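Local coordinates for regulatory protein BlaR1 (Bacillus licheniformis, PDB 1NRF) that probably senses beta-lactam antibiotics outside the cell through acylation of its C-terminal sensor domain and relays the signal to the cytoplasm, at residues Tyr115-Lys118 with Leu119-Ile123. Residues are numbered along the deposited sequence; the frame is centred on the assembly and turned at random.
Sequences YFQK and LDRQI
Helix 113-123, in the helical part of the penicillin-binding-protein fold of the BlaR1 sensor domain, brings Leu119 beside the rings of Tyr115 and Phe116 on its buried side. The touching branch is CD2 of Leu119, which meets CE1 of Tyr115 at 3.4 Å, the two side chains running obliquely to one another. That same methyl reaches CD2 of Phe116 at 4.1 Å, here with the side chains alongside and pointing the same way. Tyr115 takes CG anti to its own N (chi1 -179°), which brings CE1 against the Leu119 CD2 methyl, while CD1 of Tyr115 sits over the centre of the Phe116 ring, 3.9 Å above its plane. The hydroxyl of Tyr115 is hydrogen-bonded to the carbonyl oxygen of Ser84.

Phe116 also packs on Lys66 and Ser69 of helix 66-76, its side chain about 7 Å from that of Ser63, the probable acylated serine of an SxxK motif as in related penicillin-binding proteins. One residue past Leu119, Asp120 N donates a 2.7 Å hydrogen bond to Phe116 O, an i+4 to i helical bond. The buried Asp120 carboxylate is held at both oxygens: OD1 is hydrogen-bonded to Ser69 OG, a link to helix 66-76, and OD2 to Tyr148 OH.

Around the more exposed side, Arg121 N donates a hydrogen bond to Gln117 O at 2.9 Å. The Arg121 side chain, extended from CG to NE, runs back along the helix; Gln117 CB lies 4.0 Å above one guanidinium face, offset toward its rim, and Lys118 CG approaches NH1 near the guanidinium plane at 3.7 Å.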
ATOM      1  N   TYR A 115     -12.289  10.500  -2.302  1.00 33.51           N
ATOM      2  CA  TYR A 115     -12.313  10.067  -3.701  1.00 34.42           C
ATOM      3  C   TYR A 115     -12.547   8.564  -3.855  1.00 35.17           C
ATOM      4  O   TYR A 115     -13.409   8.134  -4.619  1.00 33.43           O
ATOM      5  CB  TYR A 115     -11.001  10.452  -4.387  1.00 34.06           C
ATOM      6  CG  TYR A 115     -10.928  10.064  -5.845  1.00 33.56           C
ATOM      7  CD1 TYR A 115     -10.698   8.745  -6.227  1.00 30.87           C
ATOM      8  CD2 TYR A 115     -11.111  11.022  -6.849  1.00 31.58           C
ATOM      9  CE1 TYR A 115     -10.654   8.394  -7.568  1.00 32.50           C
ATOM     10  CE2 TYR A 115     -11.066  10.681  -8.186  1.00 27.63           C
ATOM     11  CZ  TYR A 115     -10.838   9.371  -8.541  1.00 30.93           C
ATOM     12  OH  TYR A 115     -10.787   9.034  -9.873  1.00 34.12           O
ATOM     13  N   PHE A 116     -11.763   7.769  -3.135  1.00 36.48           N
ATOM     14  CA  PHE A 116     -11.892   6.320  -3.207  1.00 38.37           C
ATOM     15  C   PHE A 116     -13.128   5.842  -2.460  1.00 39.37           C
ATOM     16  O   PHE A 116     -13.741   4.842  -2.836  1.00 39.50           O
ATOM     17  CB  PHE A 116     -10.621   5.645  -2.669  1.00 37.56           C
ATOM     18  CG  PHE A 116      -9.385   5.991  -3.459  1.00 36.56           C
ATOM     19  CD1 PHE A 116      -8.676   7.167  -3.194  1.00 36.41           C
ATOM     20  CD2 PHE A 116      -8.989   5.200  -4.539  1.00 34.07           C
ATOM     21  CE1 PHE A 116      -7.598   7.551  -4.002  1.00 34.57           C
ATOM     22  CE2 PHE A 116      -7.916   5.575  -5.350  1.00 34.50           C
ATOM     23  CZ  PHE A 116      -7.220   6.753  -5.082  1.00 33.08           C
ATOM     24  N   GLN A 117     -13.504   6.573  -1.415  1.00 40.61           N
ATOM     25  CA  GLN A 117     -14.690   6.235  -0.635  1.00 40.21           C
ATOM     26  C   GLN A 117     -15.939   6.327  -1.511  1.00 42.17           C
ATOM     27  O   GLN A 117     -16.753   5.402  -1.555  1.00 43.45           O
ATOM     28  CB  GLN A 117     -14.821   7.189   0.551  1.00 38.91           C
ATOM     29  CG  GLN A 117     -14.606   6.537   1.904  1.00 35.95           C
ATOM     30  CD  GLN A 117     -14.489   7.555   3.023  1.00 35.67           C
ATOM     31  OE1 GLN A 117     -14.633   7.222   4.199  1.00 37.53           O
ATOM     32  NE2 GLN A 117     -14.211   8.802   2.662  1.00 33.80           N
ATOM     33  N   LYS A 118     -16.093   7.446  -2.207  1.00 42.72           N
ATOM     34  CA  LYS A 118     -17.250   7.620  -3.065  1.00 44.17           C
ATOM     35  C   LYS A 118     -17.123   6.671  -4.245  1.00 45.00           C
ATOM     36  O   LYS A 118     -18.080   6.448  -4.989  1.00 45.49           O
ATOM     37  CB  LYS A 118     -17.354   9.078  -3.534  1.00 46.64           C
ATOM     38  CG  LYS A 118     -17.485  10.088  -2.371  1.00 49.29           C
ATOM     39  CD  LYS A 118     -18.236  11.383  -2.753  1.00 51.25           C
ATOM     40  CE  LYS A 118     -17.493  12.245  -3.773  1.00 52.25           C
ATOM     41  NZ  LYS A 118     -18.202  13.538  -4.065  1.00 51.75           N
ATOM     42  N   LEU A 119     -15.933   6.099  -4.395  1.00 44.49           N
ATOM     43  CA  LEU A 119     -15.650   5.154  -5.470  1.00 44.40           C
ATOM     44  C   LEU A 119     -16.100   3.773  -5.000  1.00 44.97           C
ATOM     45  O   LEU A 119     -16.660   2.994  -5.770  1.00 45.64           O
ATOM     46  CB  LEU A 119     -14.147   5.152  -5.765  1.00 45.03           C
ATOM     47  CG  LEU A 119     -13.631   5.108  -7.208  1.00 43.82           C
ATOM     48  CD1 LEU A 119     -14.347   6.137  -8.063  1.00 41.88           C
ATOM     49  CD2 LEU A 119     -12.130   5.370  -7.202  1.00 41.90           C
ATOM     50  N   ASP A 120     -15.862   3.487  -3.720  1.00 44.82           N
ATOM     51  CA  ASP A 120     -16.234   2.210  -3.110  1.00 44.87           C
ATOM     52  C   ASP A 120     -17.747   2.103  -2.916  1.00 43.92           C
ATOM     53  O   ASP A 120     -18.312   1.011  -2.970  1.00 42.14           O
ATOM     54  CB  ASP A 120     -15.532   2.040  -1.748  1.00 47.23           C
ATOM     55  CG  ASP A 120     -14.079   1.566  -1.878  1.00 50.16           C
ATOM     56  OD1 ASP A 120     -13.551   1.524  -3.012  1.00 52.05           O
ATOM     57  OD2 ASP A 120     -13.461   1.238  -0.838  1.00 49.60           O
ATOM     58  N   ARG A 121     -18.392   3.243  -2.684  1.00 43.62           N
ATOM     59  CA  ARG A 121     -19.838   3.287  -2.483  1.00 43.96           C
ATOM     60  C   ARG A 121     -20.604   3.041  -3.777  1.00 43.56           C
ATOM     61  O   ARG A 121     -21.725   2.527  -3.755  1.00 43.14           O
ATOM     62  CB  ARG A 121     -20.246   4.641  -1.891  1.00 46.58           C
ATOM     63  CG  ARG A 121     -19.792   4.853  -0.446  1.00 49.62           C
ATOM     64  CD  ARG A 121     -19.559   6.326  -0.140  1.00 52.83           C
ATOM     65  NE  ARG A 121     -19.248   6.567   1.270  1.00 53.46           N
ATOM     66  CZ  ARG A 121     -18.776   7.718   1.741  1.00 53.21           C
ATOM     67  NH1 ARG A 121     -18.550   8.729   0.913  1.00 53.64           N
ATOM     68  NH2 ARG A 121     -18.555   7.867   3.041  1.00 54.74           N
ATOM     69  N   GLN A 122     -19.998   3.402  -4.906  1.00 42.73           N
ATOM     70  CA  GLN A 122     -20.644   3.214  -6.195  1.00 43.58           C
ATOM     71  C   GLN A 122     -20.658   1.723  -6.532  1.00 43.76           C
ATOM     72  O   GLN A 122     -21.595   1.218  -7.159  1.00 42.61           O
ATOM     73  CB  GLN A 122     -19.901   4.003  -7.284  1.00 45.40           C
ATOM     74  CG  GLN A 122     -20.733   4.276  -8.540  1.00 49.81           C
ATOM     75  CD  GLN A 122     -20.027   5.175  -9.567  1.00 51.62           C
ATOM     76  OE1 GLN A 122     -19.423   6.198  -9.215  1.00 51.52           O
ATOM     77  NE2 GLN A 122     -20.119   4.801 -10.843  1.00 50.03           N
ATOM     78  N   ILE A 123     -19.625   1.012  -6.091  1.00 43.40           N
ATOM     79  CA  ILE A 123     -19.522  -0.416  -6.357  1.00 41.87           C
ATOM     80  C   ILE A 123     -20.413  -1.246  -5.430  1.00 40.68           C
ATOM     81  O   ILE A 123     -20.968  -2.262  -5.845  1.00 40.57           O
ATOM     82  CB  ILE A 123     -18.048  -0.875  -6.256  1.00 41.76           C
ATOM     83  CG1 ILE A 123     -17.228  -0.144  -7.320  1.00 42.36           C
ATOM     84  CG2 ILE A 123     -17.936  -2.381  -6.459  1.00 39.15           C
ATOM     85  CD1 ILE A 123     -15.753  -0.463  -7.294  1.00 43.75           C
TER